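Peptidase family U32 (Geobacillus thermoleovorans, PDB 4HE6) is of unknown function, being the C-terminal domain of a putative U32 peptidase, a small all-beta module that probably accompanies the catalytic part of the enzyme. Local coordinates at residues I21-Q26 against W54-N59; N28-G33 against Q69-K74. All blocks are in the same frame, centred on the assembly; numbering follows the deposited sequence.

Interaction 1 of 2, residues I21-Q26 against W54-N59; sequences IATVQQ and WDEDGN
With CG of Trp54 set between its own backbone N and carbonyl carbon (chi1 51°), the end of the indole comes close to Ile21, whose CG1 lies anti to the carbonyl carbon (chi1 -65°) and sends CD1 out to meet it. The methyl arrives at the ring edge, in the indole plane: Ile21 CD1 is 3.9 Å from Trp54 CZ2, and the two side chains cross at about a right angle. CG1 of the same isoleucine lies only slightly farther from that ring carbon. Further along, Glu56 reaches back with an extended chain, and its OE2 lies 3.9 Å from Thr23 CG2. Strand 70-74 runs between the two segments, Lys72 touching Ile21, Thr23 and Trp54, Ile70 touching Thr23 and Glu56.

The segment 54-59 turns sharply, a type I beta turn from Asp55 to Gly58, braced by the Asp55 carboxylate. OD1 of Asp55 makes an Asx turn with Asp57 N at 2.9 Å and also accepts from Asn59 N, the two donors coming from opposite faces of the carboxylate plane. Asp55 OD2 offers its syn lone pair to Asn59 ND2 at 2.9 Å, in a nearly straight bond of 170°. The carboxylate, gripped by three bonds, is thus fixed in rotation, whereas the contact across to strand 21-26 rests on apolar touches and one carboxylate oxygen beside a methyl, so it depends on shape more than on polar pairing.

Interaction 2 of 2, residues N28-G33 against Q69-K74; sequences NHFRPG and QIVKFK. With ACT (acetate ion), chain C.
Two phenyl rings meet obliquely here: Phe30 and Phe73 have their centroids 5.8 Å apart and their planes at 69°. The closest approach is Phe30 CE1 to Phe73 CE1, 3.7 Å. Next to it, Phe30 CZ sits 3.7 Å from Val71 CG2, so neighbouring carbons at the far end of one ring touch two residues of the strand, Val71 and Phe73. The Phe30 and Val71 side chains come from opposite directions. Chi1 of 58° in Phe30 holds CG between the backbone N and carbonyl carbon, and Phe73 adopts the same setting, leaning the rings together.

Phe30 belongs to the loop joining strands 21-26 and 35-39, which folds over one face of the antiparallel sheet; Val71 and Phe73, alternate residues of strand 70-74, point to that face. Ile53 and Met85 close round Phe30, making the site part of the buried hydrophobic core of this all-beta domain.

One residue earlier the loop binds an acetate ion, probably from the crystallisation liquor. His29 NE2 donates to its OXT at 2.9 Å and 157°, with the oxygen at the ring edge, near its plane. A leucine here has no N-H to offer, and the acetate would probably be held less firmly, left to Arg65. Arg65, which also touches the His29 side chain, bonds the same ion through NH2.

How the interactions relate
Interactions 1 and 2 have centres about 7 Å apart and both reach one antiparallel sheet, interaction 2 through strand 70-74, its other segment being loop; this strand lies between 21-26 and 53-55. Along the chain their segments alternate, 21-26, 28-33, 54-59 and 69-74. Both edges of strand 70-74, the middle one of these three, are bonded: Val24 N lies 2.8 Å from Val71 O, and Trp54 O 2.8 Å from Lys72 N, both probable hydrogen bonds. Alternating residues divide the work, Ile70 and Lys72 siding with the surface contact of interaction 1, Val71 and Phe73 with the buried one of interaction 2. Strand 70-74 therefore ties the domain's outer side to its core without any helix.

Interaction 1 of 2, residues I21-Q26 against W54-N59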
loop_
_atom_site.group_PDB
_atom_site.type_symbol
_atom_site.label_atom_id
_atom_site.label_comp_id
_atom_site.label_asym_id
_atom_site.label_seq_id
_atom_site.Cartn_x
_atom_site.Cartn_y
_atom_site.Cartn_z
ATOM N N ILE A 21 1.329 9.188 5.889
ATOM C CA ILE A 21 0.787 8.934 4.561
ATOM C C ILE A 21 1.818 8.237 3.705
ATOM O O ILE A 21 2.942 8.729 3.490
ATOM C CB ILE A 21 0.222 10.198 3.898
ATOM C CG1 ILE A 21 -0.982 10.676 4.717
ATOM C CG2 ILE A 21 -0.084 9.912 2.435
ATOM C CD1 ILE A 21 -1.286 12.117 4.399
ATOM N N ALA A 22 1.426 7.053 3.212
ATOM C CA ALA A 22 2.220 6.288 2.287
ATOM C C ALA A 22 1.802 6.540 0.834
ATOM O O ALA A 22 0.600 6.768 0.586
ATOM C CB ALA A 22 2.106 4.797 2.560
ATOM N N THR A 23 2.770 6.475 -0.056
ATOM C CA THR A 23 2.569 6.515 -1.478
ATOM C C THR A 23 2.856 5.135 -2.025
ATOM O O THR A 23 3.976 4.582 -1.795
ATOM C CB THR A 23 3.496 7.557 -2.134
ATOM O OG1 THR A 23 3.223 8.825 -1.552
ATOM C CG2 THR A 23 3.275 7.614 -3.639
ATOM N N VAL A 24 1.888 4.507 -2.675
ATOM C CA VAL A 24 1.967 3.113 -3.081
ATOM C C VAL A 24 1.622 2.970 -4.564
ATOM O O VAL A 24 0.635 3.507 -5.032
ATOM C CB VAL A 24 1.002 2.283 -2.194
ATOM C CG1 VAL A 24 0.928 0.850 -2.716
ATOM C CG2 VAL A 24 1.420 2.378 -0.747
ATOM N N GLN A 25 2.460 2.207 -5.259
ATOM C CA GLN A 25 2.195 1.851 -6.649
ATOM C C GLN A 25 1.398 0.558 -6.638
ATOM O O GLN A 25 1.860 -0.481 -6.182
ATOM C CB GLN A 25 3.500 1.714 -7.391
ATOM C CG GLN A 25 3.367 1.365 -8.882
ATOM C CD GLN A 25 4.728 1.177 -9.519
ATOM O OE1 GLN A 25 5.459 0.275 -9.067
ATOM N NE2 GLN A 25 5.150 1.961 -10.514
ATOM N N GLN A 26 0.173 0.630 -7.124
ATOM C CA GLN A 26 -0.708 -0.539 -7.146
ATOM C C GLN A 26 -0.161 -1.599 -8.079
ATOM O O GLN A 26 0.354 -1.291 -9.152
ATOM C CB GLN A 26 -2.098 -0.102 -7.586
ATOM C CG GLN A 26 -3.208 -1.156 -7.458
ATOM C CD GLN A 26 -3.439 -1.960 -8.700
ATOM O OE1 GLN A 26 -2.537 -2.265 -9.464
ATOM N NE2 GLN A 26 -4.706 -2.346 -8.914
ATOM N N TRP A 54 -6.607 7.885 -1.908
ATOM C CA TRP A 54 -6.691 9.012 -2.830
ATOM C C TRP A 54 -5.551 8.909 -3.836
ATOM O O TRP A 54 -4.548 8.240 -3.634
ATOM C CB TRP A 54 -6.728 10.348 -2.147
ATOM C CG TRP A 54 -5.691 10.670 -1.128
ATOM C CD1 TRP A 54 -4.570 11.449 -1.290
ATOM C CD2 TRP A 54 -5.682 10.257 0.251
ATOM N NE1 TRP A 54 -3.877 11.525 -0.130
ATOM C CE2 TRP A 54 -4.545 10.793 0.837
ATOM C CE3 TRP A 54 -6.523 9.449 1.028
ATOM C CZ2 TRP A 54 -4.182 10.602 2.188
ATOM C CZ3 TRP A 54 -6.188 9.257 2.358
ATOM C CH2 TRP A 54 -5.046 9.825 2.912
ATOM N N ASP A 55 -5.761 9.570 -4.976
ATOM C CA ASP A 55 -4.720 9.642 -6.001
ATOM C C ASP A 55 -3.822 10.876 -5.734
ATOM O O ASP A 55 -4.022 11.625 -4.785
ATOM C CB ASP A 55 -5.373 9.598 -7.384
ATOM C CG ASP A 55 -6.143 10.821 -7.740
ATOM O OD1 ASP A 55 -6.047 11.863 -7.071
ATOM O OD2 ASP A 55 -6.889 10.727 -8.727
ATOM N N GLU A 56 -2.823 11.037 -6.592
ATOM C CA GLU A 56 -1.886 12.123 -6.394
ATOM C C GLU A 56 -2.487 13.481 -6.672
ATOM O O GLU A 56 -1.866 14.507 -6.393
ATOM C CB GLU A 56 -0.617 11.888 -7.212
ATOM C CG GLU A 56 0.105 10.626 -6.679
ATOM C CD GLU A 56 1.526 10.496 -7.146
ATOM O OE1 GLU A 56 1.813 10.453 -8.346
ATOM O OE2 GLU A 56 2.355 10.429 -6.202
ATOM N N ASP A 57 -3.702 13.554 -7.225
ATOM C CA ASP A 57 -4.472 14.761 -7.452
ATOM C C ASP A 57 -5.530 14.989 -6.375
ATOM O O ASP A 57 -6.274 15.972 -6.497
ATOM C CB ASP A 57 -5.107 14.722 -8.834
ATOM C CG ASP A 57 -3.976 14.702 -9.859
ATOM O OD1 ASP A 57 -2.977 15.436 -9.729
ATOM O OD2 ASP A 57 -4.058 13.901 -10.786
ATOM N N GLY A 58 -5.531 14.188 -5.322
ATOM C CA GLY A 58 -6.423 14.338 -4.192
ATOM C C GLY A 58 -7.840 13.844 -4.405
ATOM O O GLY A 58 -8.722 14.120 -3.585
ATOM N N ASN A 59 -8.076 13.099 -5.489
ATOM C CA ASN A 59 -9.379 12.476 -5.660
ATOM C C ASN A 59 -9.469 11.223 -4.801
ATOM O O ASN A 59 -8.547 10.406 -4.878
ATOM C CB ASN A 59 -9.611 12.035 -7.107
ATOM C CG ASN A 59 -9.460 13.166 -8.067
ATOM O OD1 ASN A 59 -10.180 14.178 -8.000
ATOM N ND2 ASN A 59 -8.483 13.084 -8.949
#

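Interaction 2 of 2, residues N28-G33 against Q69-K74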
loop_
_atom_site.group_PDB
_atom_site.type_symbol
_atom_site.label_atom_id
_atom_site.label_comp_id
_atom_site.label_asym_id
_atom_site.label_seq_id
_atom_site.Cartn_x
_atom_site.Cartn_y
_atom_site.Cartn_z
ATOM N N ASN A 28 -2.125 -4.944 -7.717
ATOM C CA ASN A 28 -3.397 -5.695 -7.839
ATOM C C ASN A 28 -4.459 -4.976 -7.008
ATOM O O ASN A 28 -4.130 -4.223 -6.094
ATOM C CB ASN A 28 -3.237 -7.147 -7.417
ATOM C CG ASN A 28 -2.410 -7.948 -8.374
ATOM O OD1 ASN A 28 -2.880 -8.323 -9.466
ATOM N ND2 ASN A 28 -1.164 -8.184 -8.049
ATOM N N HIS A 29 -5.710 -5.256 -7.303
ATOM C CA HIS A 29 -6.819 -4.520 -6.717
ATOM C C HIS A 29 -6.801 -4.539 -5.180
ATOM O O HIS A 29 -6.674 -5.576 -4.551
ATOM C CB HIS A 29 -8.119 -5.231 -7.142
ATOM C CG HIS A 29 -9.385 -4.564 -6.837
ATOM N ND1 HIS A 29 -9.937 -4.424 -5.585
ATOM C CD2 HIS A 29 -10.245 -3.963 -7.706
ATOM C CE1 HIS A 29 -11.079 -3.777 -5.694
ATOM N NE2 HIS A 29 -11.282 -3.486 -6.948
ATOM N N PHE A 30 -7.053 -3.372 -4.588
ATOM C CA PHE A 30 -7.340 -3.290 -3.189
ATOM C C PHE A 30 -8.253 -2.065 -2.971
ATOM O O PHE A 30 -8.346 -1.182 -3.832
ATOM C CB PHE A 30 -6.083 -3.192 -2.314
ATOM C CG PHE A 30 -5.165 -2.031 -2.581
ATOM C CD1 PHE A 30 -5.335 -0.844 -1.867
ATOM C CD2 PHE A 30 -4.158 -2.108 -3.486
ATOM C CE1 PHE A 30 -4.448 0.201 -2.047
ATOM C CE2 PHE A 30 -3.271 -1.076 -3.696
ATOM C CZ PHE A 30 -3.440 0.099 -2.987
ATOM N N ARG A 31 -8.955 -2.061 -1.832
ATOM C CA ARG A 31 -9.969 -1.005 -1.632
ATOM C C ARG A 31 -10.112 -0.770 -0.149
ATOM O O ARG A 31 -9.714 -1.575 0.706
ATOM C CB ARG A 31 -11.276 -1.438 -2.238
ATOM C CG ARG A 31 -11.982 -2.554 -1.503
ATOM C CD ARG A 31 -13.301 -2.959 -2.156
ATOM N NE ARG A 31 -13.873 -4.069 -1.390
ATOM C CZ ARG A 31 -14.648 -5.012 -1.877
ATOM N NH1 ARG A 31 -15.003 -5.060 -3.166
ATOM N NH2 ARG A 31 -15.113 -5.982 -1.075
ATOM N N PRO A 32 -10.744 0.358 0.186
ATOM C CA PRO A 32 -11.024 0.634 1.622
ATOM C C PRO A 32 -11.804 -0.497 2.262
ATOM O O PRO A 32 -12.733 -1.062 1.674
ATOM C CB PRO A 32 -11.758 1.987 1.592
ATOM C CG PRO A 32 -11.253 2.632 0.351
ATOM C CD PRO A 32 -11.166 1.477 -0.664
ATOM N N GLY A 33 -11.411 -0.816 3.490
ATOM C CA GLY A 33 -11.955 -1.913 4.234
ATOM C C GLY A 33 -11.180 -3.187 4.120
ATOM O O GLY A 33 -11.365 -4.097 4.945
ATOM N N GLN A 69 -1.134 2.327 -11.122
ATOM C CA GLN A 69 -1.453 3.679 -10.686
ATOM C C GLN A 69 -0.884 3.924 -9.284
ATOM O O GLN A 69 -0.768 3.006 -8.479
ATOM C CB GLN A 69 -2.957 3.900 -10.824
ATOM C CG GLN A 69 -3.311 4.028 -12.386
ATOM C CD GLN A 69 -4.645 4.593 -12.711
ATOM O OE1 GLN A 69 -5.489 4.813 -11.771
ATOM N NE2 GLN A 69 -5.027 4.797 -13.966
ATOM N N ILE A 70 -0.539 5.161 -9.022
ATOM C CA ILE A 70 0.017 5.592 -7.738
ATOM C C ILE A 70 -1.118 6.090 -6.846
ATOM O O ILE A 70 -1.941 6.923 -7.274
ATOM C CB ILE A 70 1.089 6.660 -7.933
ATOM C CG1 ILE A 70 2.260 6.154 -8.778
ATOM C CG2 ILE A 70 1.559 7.134 -6.571
ATOM C CD1 ILE A 70 3.212 7.216 -9.252
ATOM N N VAL A 71 -1.212 5.571 -5.638
ATOM C CA VAL A 71 -2.265 5.964 -4.715
ATOM C C VAL A 71 -1.601 6.308 -3.346
ATOM O O VAL A 71 -0.431 5.976 -3.101
ATOM C CB VAL A 71 -3.357 4.910 -4.564
ATOM C CG1 VAL A 71 -3.960 4.615 -5.928
ATOM C CG2 VAL A 71 -2.840 3.656 -3.898
ATOM N N LYS A 72 -2.374 6.953 -2.503
ATOM C CA LYS A 72 -1.944 7.369 -1.175
ATOM C C LYS A 72 -2.982 6.980 -0.140
ATOM O O LYS A 72 -4.185 6.991 -0.409
ATOM C CB LYS A 72 -1.723 8.868 -1.170
ATOM C CG LYS A 72 -0.612 9.315 -2.108
ATOM C CD LYS A 72 -0.374 10.804 -2.095
ATOM C CE LYS A 72 0.921 11.180 -2.816
ATOM N NZ LYS A 72 1.531 12.365 -2.133
ATOM N N PHE A 73 -2.512 6.673 1.059
ATOM C CA PHE A 73 -3.362 6.373 2.177
ATOM C C PHE A 73 -2.536 6.379 3.460
ATOM O O PHE A 73 -1.299 6.234 3.423
ATOM C CB PHE A 73 -4.120 5.048 2.024
ATOM C CG PHE A 73 -3.315 3.856 1.655
ATOM C CD1 PHE A 73 -3.009 3.542 0.342
ATOM C CD2 PHE A 73 -2.850 3.005 2.678
ATOM C CE1 PHE A 73 -2.276 2.430 0.029
ATOM C CE2 PHE A 73 -2.122 1.895 2.342
ATOM C CZ PHE A 73 -1.847 1.590 1.015
ATOM N N LYS A 74 -3.203 6.539 4.570
ATOM C CA LYS A 74 -2.583 6.480 5.876
ATOM C C LYS A 74 -2.158 5.063 6.222
ATOM O O LYS A 74 -2.919 4.118 5.995
ATOM C CB LYS A 74 -3.534 7.016 6.950
ATOM C CG LYS A 74 -2.918 7.254 8.273
ATOM C CD LYS A 74 -2.565 8.737 8.492
ATOM C CE LYS A 74 -3.065 9.167 9.857
ATOM N NZ LYS A 74 -4.479 8.689 10.093
HETATM C C ACT C . -14.058 -3.376 -9.014
HETATM O O ACT C . -13.507 -3.059 -10.078
HETATM O OXT ACT C . -13.900 -2.727 -7.956
HETATM C CH3 ACT C . -14.936 -4.595 -8.982
#